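DNA polymerase (Pyrobaculum calidifontis, PDB 5MDN) probably catalyses DNA-directed DNA synthesis, extending a DNA strand with nucleotides from 2'-deoxyribonucleoside 5'-triphosphates and releasing diphosphate, as a family B polymerase. Local coordinates at residues F350-S356 and E502-A506; M377-Y381 and V472-L476. All coordinates share one frame. Residues are numbered along the deposited sequence.

Contact 1: F350-S356 and E502-A506; sequences FLIQLSS and ERQRA
A close helix-on-helix crossing, partly buried, sets the C-terminal end of long helix 326-356 against the middle of helix 495-512. Both segments are helical; 502-506 is regular, while the last turn of 350-356 is looser, S355 N weakly bonded to both L351 O and I352 O. Their axes approach to 8.4 Å at a signed angle of -52°, with CA pairs F350-E502 (5.3 Å), Q353-R503 (5.2 Å) and L354-A506 (5.1 Å). The small A506 permits this closeness: its CB sits 3.9 Å from Q353 CB, 4.1 Å from F350 CE1 and 4.3 Å from L354 CD1. The angle matches classic ridges-into-grooves packing of i/i+4 ridges, here F350-L354 and E502-A506. Helix 495-512 is one of the two fingers helices of family B polymerases, so the crossing joins the fingers to the end of helix 326-356. F350 (chi1 t) lays one ring face under the guanidinium of the extended R505 (chi1 to chi3 all t), a stacked cation-pi pair with R505 CZ 4.2 Å from the ring centroid; E502 OE1 lies 3.2 Å from F350 CB, at the ring edge. On the other flank R503 NE gives a weak hydrogen bond to Q353 OE1 (3.1 Å). S356 (chi1 p) turns OG back onto Q353 O (2.9 Å), with R503 NH2 3.1 Å from that OG.

Contact 2: M377-Y381 and V472-L476; sequences MLLRY and VLKHL
Side chains, above all the Y381 ring, bridge a wide gap between two helices here: the axes of 377-381 and 472-476, both regular α-helix, stay 11.9 Å apart and cross almost perpendicularly at 98°, and the closest CA pair, Y381-V472, is 7.0 Å apart. The main bump is V472, whose CG1 (chi1 t) lodges in the hollow between the Y381 ring and L378. It stands over the ring face, 3.9 Å from the centroid and 13° off the normal, a CH-pi contact, and reaches L378 CD2 at 3.9 Å. Conversely, the Y381 ring (chi1 -85°) spans the gap and pushes its tip between H475 and L476. There Y381 OH and H475 ND1 share a hydrogen bond (2.8 Å), and Y381 OH lies 3.6 Å from L476 CD2. Helix 468-486 is the first of the paired fingers helices of a family B polymerase, and this contact lodges it against helix 370-384. One turn before Y381, M377 extends through chi1 and chi2 (t, t) and turns its methyl at chi3 (p), placing CE 3.8 Å from L476 CD1. Helix 495-512 lines the same pocket, M510 touching M377, and L507 and A511 touching L476. H475 takes chi1 t, which brings its ring edge to the tyrosine hydroxyl, the two ring planes inclined at 74°.

Overall arrangement
The two contacts engage successive helices of the fingers, 495-512 in contact 1 and 468-486 in contact 2, each against a different helix, 326-356 and 370-384. Their centres are 15 Å apart and their nearest atoms about 6 Å; along the chain contact 2 is nested within the loop closed by contact 1. Helix 495-512 links them in space, since its L507, M510 and A511 pack on contact 2. Contact 1 lies nearer the centre of the chain yet is only partly buried, and pairs a tight alanine crossing with charged and polar flanks. Contact 2 is buried and mostly aliphatic and aromatic, its polar element a single tyrosine-histidine bond.

Contact 1: F350-S356 and E502-A506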
loop_
_atom_site.group_PDB
_atom_site.type_symbol
_atom_site.label_atom_id
_atom_site.label_comp_id
_atom_site.label_asym_id
_atom_site.label_seq_id
_atom_site.Cartn_x
_atom_site.Cartn_y
_atom_site.Cartn_z
ATOM N N PHE A 350 8.359 3.770 -10.159
ATOM C CA PHE A 350 8.794 2.983 -9.010
ATOM C C PHE A 350 8.024 1.670 -8.916
ATOM O O PHE A 350 8.612 0.607 -8.678
ATOM C CB PHE A 350 8.628 3.795 -7.727
ATOM C CG PHE A 350 8.908 3.015 -6.475
ATOM C CD1 PHE A 350 10.192 2.582 -6.183
ATOM C CD2 PHE A 350 7.887 2.719 -5.589
ATOM C CE1 PHE A 350 10.450 1.860 -5.029
ATOM C CE2 PHE A 350 8.137 2.001 -4.436
ATOM C CZ PHE A 350 9.420 1.570 -4.154
ATOM N N LEU A 351 6.700 1.729 -9.086
ATOM C CA LEU A 351 5.875 0.533 -8.953
ATOM C C LEU A 351 6.236 -0.517 -9.998
ATOM O O LEU A 351 6.163 -1.721 -9.727
ATOM C CB LEU A 351 4.397 0.907 -9.055
ATOM C CG LEU A 351 3.820 1.638 -7.842
ATOM C CD1 LEU A 351 2.495 2.298 -8.186
ATOM C CD2 LEU A 351 3.663 0.685 -6.669
ATOM N N ILE A 352 6.615 -0.081 -11.203
ATOM C CA ILE A 352 7.024 -1.026 -12.240
ATOM C C ILE A 352 8.268 -1.789 -11.803
ATOM O O ILE A 352 8.365 -3.008 -11.991
ATOM C CB ILE A 352 7.239 -0.294 -13.577
ATOM C CG1 ILE A 352 5.900 0.196 -14.135
ATOM C CG2 ILE A 352 7.940 -1.195 -14.581
ATOM C CD1 ILE A 352 6.021 0.997 -15.409
ATOM N N GLN A 353 9.233 -1.088 -11.202
ATOM C CA GLN A 353 10.434 -1.761 -10.717
ATOM C C GLN A 353 10.127 -2.614 -9.494
ATOM O O GLN A 353 10.651 -3.726 -9.358
ATOM C CB GLN A 353 11.521 -0.736 -10.402
ATOM C CG GLN A 353 11.957 0.093 -11.600
ATOM C CD GLN A 353 12.482 -0.762 -12.735
ATOM O OE1 GLN A 353 13.198 -1.738 -12.512
ATOM N NE2 GLN A 353 12.129 -0.398 -13.962
ATOM N N LEU A 354 9.277 -2.112 -8.595
ATOM C CA LEU A 354 8.848 -2.911 -7.455
ATOM C C LEU A 354 8.047 -4.132 -7.886
ATOM O O LEU A 354 7.873 -5.059 -7.088
ATOM C CB LEU A 354 8.025 -2.052 -6.489
ATOM C CG LEU A 354 7.772 -2.630 -5.093
ATOM C CD1 LEU A 354 9.091 -2.874 -4.375
ATOM C CD2 LEU A 354 6.871 -1.718 -4.274
ATOM N N SER A 355 7.533 -4.142 -9.120
ATOM C CA SER A 355 6.849 -5.317 -9.649
ATOM C C SER A 355 7.837 -6.351 -10.184
ATOM O O SER A 355 7.622 -7.557 -10.022
ATOM C CB SER A 355 5.863 -4.903 -10.741
ATOM O OG SER A 355 5.294 -6.041 -11.363
ATOM N N SER A 356 8.915 -5.898 -10.833
ATOM C CA SER A 356 9.910 -6.833 -11.349
ATOM C C SER A 356 10.747 -7.414 -10.217
ATOM O O SER A 356 11.122 -8.594 -10.253
ATOM C CB SER A 356 10.797 -6.145 -12.386
ATOM O OG SER A 356 11.494 -5.048 -11.819
ATOM N N GLU A 502 15.319 4.216 -9.784
ATOM C CA GLU A 502 14.098 3.601 -9.273
ATOM C C GLU A 502 14.302 2.112 -9.014
ATOM O O GLU A 502 13.898 1.592 -7.968
ATOM C CB GLU A 502 12.947 3.829 -10.251
ATOM C CG GLU A 502 12.480 5.278 -10.359
ATOM C CD GLU A 502 11.727 5.761 -9.128
ATOM O OE1 GLU A 502 11.535 4.967 -8.184
ATOM O OE2 GLU A 502 11.319 6.941 -9.110
ATOM N N ARG A 503 14.911 1.407 -9.971
ATOM C CA ARG A 503 15.221 -0.005 -9.773
ATOM C C ARG A 503 16.130 -0.205 -8.568
ATOM O O ARG A 503 15.949 -1.153 -7.794
ATOM C CB ARG A 503 15.863 -0.580 -11.036
ATOM C CG ARG A 503 16.672 -1.847 -10.805
ATOM C CD ARG A 503 16.852 -2.647 -12.083
ATOM N NE ARG A 503 15.719 -3.534 -12.330
ATOM C CZ ARG A 503 15.596 -4.748 -11.802
ATOM N NH1 ARG A 503 16.537 -5.220 -10.995
ATOM N NH2 ARG A 503 14.534 -5.492 -12.079
ATOM N N GLN A 504 17.119 0.676 -8.394
ATOM C CA GLN A 504 18.000 0.583 -7.234
ATOM C C GLN A 504 17.220 0.730 -5.932
ATOM O O GLN A 504 17.452 -0.020 -4.975
ATOM C CB GLN A 504 19.102 1.639 -7.331
ATOM C CG GLN A 504 19.934 1.821 -6.063
ATOM C CD GLN A 504 19.362 2.873 -5.130
ATOM O OE1 GLN A 504 19.529 2.798 -3.913
ATOM N NE2 GLN A 504 18.680 3.861 -5.699
ATOM N N ARG A 505 16.297 1.693 -5.870
ATOM C CA ARG A 505 15.533 1.888 -4.641
ATOM C C ARG A 505 14.577 0.727 -4.394
ATOM O O ARG A 505 14.373 0.318 -3.244
ATOM C CB ARG A 505 14.766 3.211 -4.686
ATOM C CG ARG A 505 13.869 3.410 -3.471
ATOM C CD ARG A 505 13.421 4.849 -3.291
ATOM N NE ARG A 505 12.310 4.936 -2.344
ATOM C CZ ARG A 505 11.032 5.066 -2.687
ATOM N NH1 ARG A 505 10.685 5.136 -3.965
ATOM N NH2 ARG A 505 10.099 5.134 -1.747
ATOM N N ALA A 506 13.980 0.183 -5.460
ATOM C CA ALA A 506 13.041 -0.923 -5.298
ATOM C C ALA A 506 13.709 -2.125 -4.646
ATOM O O ALA A 506 13.102 -2.806 -3.811
ATOM C CB ALA A 506 12.445 -1.310 -6.651
#

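Contact 2: M377-Y381 and V472-L476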
loop_
_atom_site.group_PDB
_atom_site.type_symbol
_atom_site.label_atom_id
_atom_site.label_comp_id
_atom_site.label_asym_id
_atom_site.label_seq_id
_atom_site.Cartn_x
_atom_site.Cartn_y
_atom_site.Cartn_z
ATOM N N MET A 377 8.003 -12.636 -2.854
ATOM C CA MET A 377 9.396 -12.682 -3.288
ATOM C C MET A 377 10.093 -13.924 -2.749
ATOM O O MET A 377 10.776 -14.638 -3.494
ATOM C CB MET A 377 10.131 -11.420 -2.840
ATOM C CG MET A 377 11.526 -11.278 -3.430
ATOM S SD MET A 377 12.295 -9.698 -3.033
ATOM C CE MET A 377 12.423 -9.834 -1.253
ATOM N N LEU A 378 9.944 -14.190 -1.447
ATOM C CA LEU A 378 10.618 -15.332 -0.837
ATOM C C LEU A 378 10.140 -16.653 -1.426
ATOM O O LEU A 378 10.927 -17.600 -1.535
ATOM C CB LEU A 378 10.416 -15.315 0.678
ATOM C CG LEU A 378 11.048 -14.127 1.407
ATOM C CD1 LEU A 378 10.780 -14.201 2.900
ATOM C CD2 LEU A 378 12.542 -14.056 1.127
ATOM N N LEU A 379 8.860 -16.740 -1.809
ATOM C CA LEU A 379 8.379 -17.934 -2.499
ATOM C C LEU A 379 9.103 -18.129 -3.822
ATOM O O LEU A 379 9.417 -19.260 -4.209
ATOM C CB LEU A 379 6.875 -17.844 -2.744
ATOM C CG LEU A 379 5.894 -17.987 -1.587
ATOM C CD1 LEU A 379 4.488 -17.876 -2.136
ATOM C CD2 LEU A 379 6.094 -19.305 -0.872
ATOM N N ARG A 380 9.374 -17.033 -4.534
ATOM C CA ARG A 380 10.096 -17.127 -5.797
ATOM C C ARG A 380 11.534 -17.572 -5.570
ATOM O O ARG A 380 12.049 -18.427 -6.299
ATOM C CB ARG A 380 10.049 -15.783 -6.525
ATOM C CG ARG A 380 10.295 -15.864 -8.022
ATOM C CD ARG A 380 10.099 -14.508 -8.679
ATOM N NE ARG A 380 8.699 -14.252 -9.009
ATOM C CZ ARG A 380 8.188 -14.364 -10.232
ATOM N NH1 ARG A 380 8.963 -14.724 -11.246
ATOM N NH2 ARG A 380 6.904 -14.111 -10.443
ATOM N N TYR A 381 12.201 -16.995 -4.568
ATOM C CA TYR A 381 13.549 -17.436 -4.221
ATOM C C TYR A 381 13.551 -18.872 -3.713
ATOM O O TYR A 381 14.449 -19.655 -4.047
ATOM C CB TYR A 381 14.162 -16.502 -3.175
ATOM C CG TYR A 381 14.822 -15.272 -3.757
ATOM C CD1 TYR A 381 16.128 -15.320 -4.228
ATOM C CD2 TYR A 381 14.145 -14.061 -3.830
ATOM C CE1 TYR A 381 16.740 -14.199 -4.760
ATOM C CE2 TYR A 381 14.749 -12.934 -4.361
ATOM C CZ TYR A 381 16.046 -13.010 -4.824
ATOM O OH TYR A 381 16.649 -11.894 -5.353
ATOM N N VAL A 472 19.098 -14.740 0.440
ATOM C CA VAL A 472 18.234 -13.870 -0.357
ATOM C C VAL A 472 18.710 -12.425 -0.277
ATOM O O VAL A 472 18.810 -11.728 -1.295
ATOM C CB VAL A 472 16.772 -14.007 0.101
ATOM C CG1 VAL A 472 15.900 -12.980 -0.601
ATOM C CG2 VAL A 472 16.268 -15.416 -0.159
ATOM N N LEU A 473 19.008 -11.955 0.936
ATOM C CA LEU A 473 19.496 -10.592 1.100
ATOM C C LEU A 473 20.819 -10.394 0.375
ATOM O O LEU A 473 21.036 -9.354 -0.257
ATOM C CB LEU A 473 19.659 -10.274 2.583
ATOM C CG LEU A 473 18.366 -10.318 3.389
ATOM C CD1 LEU A 473 18.662 -10.371 4.881
ATOM C CD2 LEU A 473 17.494 -9.127 3.046
ATOM N N LYS A 474 21.723 -11.375 0.472
ATOM C CA LYS A 474 22.996 -11.293 -0.242
ATOM C C LYS A 474 22.778 -11.085 -1.735
ATOM O O LYS A 474 23.514 -10.331 -2.381
ATOM C CB LYS A 474 23.824 -12.558 0.003
ATOM C CG LYS A 474 24.310 -12.724 1.436
ATOM C CD LYS A 474 25.299 -13.859 1.603
ATOM C CE LYS A 474 25.623 -14.032 3.073
ATOM N NZ LYS A 474 26.522 -15.191 3.290
ATOM N N HIS A 475 21.772 -11.753 -2.301
ATOM C CA HIS A 475 21.474 -11.600 -3.721
ATOM C C HIS A 475 20.874 -10.230 -4.017
ATOM O O HIS A 475 21.211 -9.605 -5.031
ATOM C CB HIS A 475 20.539 -12.719 -4.169
ATOM C CG HIS A 475 20.364 -12.807 -5.651
ATOM N ND1 HIS A 475 19.308 -12.217 -6.310
ATOM C CD2 HIS A 475 21.111 -13.413 -6.604
ATOM C CE1 HIS A 475 19.409 -12.462 -7.604
ATOM N NE2 HIS A 475 20.495 -13.182 -7.810
ATOM N N LEU A 476 19.971 -9.755 -3.154
ATOM C CA LEU A 476 19.401 -8.423 -3.336
ATOM C C LEU A 476 20.477 -7.348 -3.245
ATOM O O LEU A 476 20.469 -6.384 -4.020
ATOM C CB LEU A 476 18.305 -8.172 -2.301
ATOM C CG LEU A 476 17.018 -8.990 -2.431
ATOM C CD1 LEU A 476 16.073 -8.699 -1.275
ATOM C CD2 LEU A 476 16.343 -8.713 -3.765
#